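Local coordinates for breast cancer anti-estrogen resistance protein 1 (Mus musculus, PDB 5W93) that serves as a docking scaffold coordinating tyrosine kinase-based signalling in cell adhesion, is implicated in cell migration, and binds paxillin through its C-terminal helical-bundle domain, at residues 89-93 / 116-120. The protein carries 2 engineered substitutions. Sequence-based numbering, arbitrary orientation.
Sequences LLRGI and RVKEL
Consecutive helices of an up-and-down bundle usually meet antiparallel at a shallow inclination, and the pairing of 89-93 with 116-120 illustrates the rule. Both segments are regular α-helix (phi/psi near -65/-40), tied internally by I93 N to L89 O at 2.8 Å and L120 N to R116 O at 2.9 Å. Their axes approach to 9.3 Å at a signed crossing angle of -157°. In register, L89 CA lies 6.2 Å from L120 CA and I93 CA 5.9 Å from R116 CA. L89 (m, t) points across and gives the most area: its CD1 packs 3.8 Å from L120 CA, while CD2 comes within 3.4 Å of CD of E119 (t, t). L90 sets off away from the partner, yet its mt rotamer brings CD2 back to 4.0 Å from L120 CD2. The bare CA of G92 meets the edge of the R116 guanidinium (m, m, t, chi4 91°), near its plane, with R116 NH1 3.6 Å from G92 CA; an ideal β-carbon on G92 would clash with NH1 as placed. I93 (m, t) closes the seam, its CG1 3.9 Å from R116 CB and 4.1 Å from V117 CG2, its CD1 3.6 Å from CD2 of L120, whose t, p rotamer serves both L90 and I93. Apolar contact thus holds the centre, with E119 and R116 at its border. Beyond the pair, the bound paxillin peptide offers R91 an acidic partner and L90 an apolar one. Helix 42-69 meets L90 and L120 through A56, and helix 5-37 covers V117 with V29, F32 and F33, completing the four-helix, FAT-like bundle.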
ATOM      1  N   LEU A  89       2.748   5.836  -3.911  1.00 22.84           N
ATOM      2  CA  LEU A  89       1.299   5.865  -3.755  1.00 21.68           C
ATOM      3  C   LEU A  89       0.858   6.179  -2.312  1.00 26.39           C
ATOM      4  O   LEU A  89      -0.144   6.876  -2.102  1.00 25.25           O
ATOM      5  CB  LEU A  89       0.697   4.549  -4.217  1.00 16.87           C
ATOM      6  CG  LEU A  89       0.843   4.209  -5.705  1.00 27.26           C
ATOM      7  CD1 LEU A  89       0.344   2.792  -5.971  1.00 23.68           C
ATOM      8  CD2 LEU A  89       0.104   5.221  -6.573  1.00 26.22           C
ATOM      9  N   LEU A  90       1.600   5.683  -1.323  1.00 22.77           N
ATOM     10  CA  LEU A  90       1.316   6.046   0.067  1.00 19.33           C
ATOM     11  C   LEU A  90       1.439   7.557   0.282  1.00 24.39           C
ATOM     12  O   LEU A  90       0.607   8.137   0.972  1.00 23.37           O
ATOM     13  CB  LEU A  90       2.230   5.299   1.049  1.00 19.49           C
ATOM     14  CG  LEU A  90       2.057   3.771   1.113  1.00 24.93           C
ATOM     15  CD1 LEU A  90       2.752   3.176   2.333  1.00 20.83           C
ATOM     16  CD2 LEU A  90       0.591   3.399   1.113  1.00 21.83           C
ATOM     17  N   ARG A  91       2.463   8.192  -0.294  1.00 21.79           N
ATOM     18  CA  ARG A  91       2.585   9.653  -0.185  1.00 26.00           C
ATOM     19  C   ARG A  91       1.428  10.346  -0.898  1.00 20.22           C
ATOM     20  O   ARG A  91       0.916  11.364  -0.422  1.00 24.62           O
ATOM     21  CB  ARG A  91       3.924  10.147  -0.748  1.00 31.37           C
ATOM     22  CG  ARG A  91       5.114   9.794   0.122  1.00 32.19           C
ATOM     23  CD  ARG A  91       6.403  10.423  -0.395  1.00 39.40           C
ATOM     24  NE  ARG A  91       6.859   9.823  -1.644  1.00 47.78           N
ATOM     25  CZ  ARG A  91       7.769   8.856  -1.714  1.00 57.99           C
ATOM     26  NH1 ARG A  91       8.316   8.385  -0.602  1.00 61.63           N
ATOM     27  NH2 ARG A  91       8.136   8.358  -2.891  1.00 54.91           N
ATOM     28  N   GLY A  92       1.025   9.793  -2.037  1.00 20.96           N
ATOM     29  CA  GLY A  92      -0.121  10.286  -2.775  1.00 21.59           C
ATOM     30  C   GLY A  92      -1.403  10.203  -1.956  1.00 25.96           C
ATOM     31  O   GLY A  92      -2.249  11.107  -2.004  1.00 27.10           O
ATOM     32  N   ILE A  93      -1.566   9.115  -1.214  1.00 21.98           N
ATOM     33  CA  ILE A  93      -2.720   8.972  -0.337  1.00 22.26           C
ATOM     34  C   ILE A  93      -2.669   9.985   0.825  1.00 21.30           C
ATOM     35  O   ILE A  93      -3.698  10.572   1.170  1.00 22.28           O
ATOM     36  CB  ILE A  93      -2.825   7.540   0.195  1.00 24.56           C
ATOM     37  CG1 ILE A  93      -3.133   6.597  -0.979  1.00 25.19           C
ATOM     38  CG2 ILE A  93      -3.916   7.432   1.256  1.00 20.13           C
ATOM     39  CD1 ILE A  93      -2.980   5.160  -0.667  1.00 25.98           C
ATOM     40  N   ARG A 116      -6.435   7.318  -5.743  1.00 25.80           N
ATOM     41  CA  ARG A 116      -5.107   6.898  -5.283  1.00 24.25           C
ATOM     42  C   ARG A 116      -5.221   5.608  -4.511  1.00 23.29           C
ATOM     43  O   ARG A 116      -4.370   4.743  -4.639  1.00 27.30           O
ATOM     44  CB  ARG A 116      -4.422   7.938  -4.392  1.00 23.36           C
ATOM     45  CG  ARG A 116      -4.216   9.287  -5.032  1.00 35.90           C
ATOM     46  CD  ARG A 116      -3.283   9.255  -6.244  1.00 35.57           C
ATOM     47  NE  ARG A 116      -3.391  10.547  -6.918  1.00 53.07           N
ATOM     48  CZ  ARG A 116      -2.623  11.604  -6.662  1.00 51.46           C
ATOM     49  NH1 ARG A 116      -1.632  11.530  -5.778  1.00 49.39           N
ATOM     50  NH2 ARG A 116      -2.831  12.735  -7.315  1.00 45.83           N
ATOM     51  N   VAL A 117      -6.259   5.484  -3.690  1.00 27.33           N
ATOM     52  CA  VAL A 117      -6.441   4.256  -2.915  1.00 24.96           C
ATOM     53  C   VAL A 117      -6.757   3.083  -3.837  1.00 23.43           C
ATOM     54  O   VAL A 117      -6.217   1.992  -3.647  1.00 29.01           O
ATOM     55  CB  VAL A 117      -7.530   4.418  -1.845  1.00 24.96           C
ATOM     56  CG1 VAL A 117      -7.834   3.074  -1.176  1.00 23.02           C
ATOM     57  CG2 VAL A 117      -7.084   5.471  -0.799  1.00 23.21           C
ATOM     58  N   LYS A 118      -7.597   3.305  -4.854  1.00 25.28           N
ATOM     59  CA  LYS A 118      -7.859   2.251  -5.856  1.00 26.32           C
ATOM     60  C   LYS A 118      -6.571   1.800  -6.549  1.00 26.58           C
ATOM     61  O   LYS A 118      -6.326   0.604  -6.723  1.00 25.22           O
ATOM     62  CB  LYS A 118      -8.843   2.722  -6.936  1.00 35.32           C
ATOM     63  CG  LYS A 118     -10.307   2.778  -6.560  1.00 49.62           C
ATOM     64  CD  LYS A 118     -11.145   3.057  -7.825  1.00 58.94           C
ATOM     65  CE  LYS A 118     -12.541   3.585  -7.500  1.00 67.48           C
ATOM     66  NZ  LYS A 118     -13.048   4.498  -8.580  1.00 72.54           N
ATOM     67  N   GLU A 119      -5.760   2.767  -6.958  1.00 25.18           N
ATOM     68  CA  GLU A 119      -4.489   2.476  -7.614  1.00 28.22           C
ATOM     69  C   GLU A 119      -3.557   1.691  -6.698  1.00 25.18           C
ATOM     70  O   GLU A 119      -2.851   0.781  -7.145  1.00 25.13           O
ATOM     71  CB  GLU A 119      -3.805   3.768  -8.061  1.00 29.12           C
ATOM     72  CG  GLU A 119      -2.463   3.519  -8.740  1.00 28.16           C
ATOM     73  CD  GLU A 119      -1.856   4.780  -9.335  1.00 37.27           C
ATOM     74  OE1 GLU A 119      -2.375   5.890  -9.054  1.00 36.70           O
ATOM     75  OE2 GLU A 119      -0.847   4.656 -10.065  1.00 32.87           O
ATOM     76  N   LEU A 120      -3.566   2.039  -5.413  1.00 23.93           N
ATOM     77  CA  LEU A 120      -2.815   1.270  -4.417  1.00 26.42           C
ATOM     78  C   LEU A 120      -3.295  -0.172  -4.336  1.00 24.33           C
ATOM     79  O   LEU A 120      -2.478  -1.098  -4.356  1.00 26.22           O
ATOM     80  CB  LEU A 120      -2.903   1.924  -3.034  1.00 24.57           C
ATOM     81  CG  LEU A 120      -2.162   1.149  -1.930  1.00 25.99           C
ATOM     82  CD1 LEU A 120      -0.650   1.271  -2.076  1.00 22.54           C
ATOM     83  CD2 LEU A 120      -2.605   1.606  -0.540  1.00 26.90           C
TER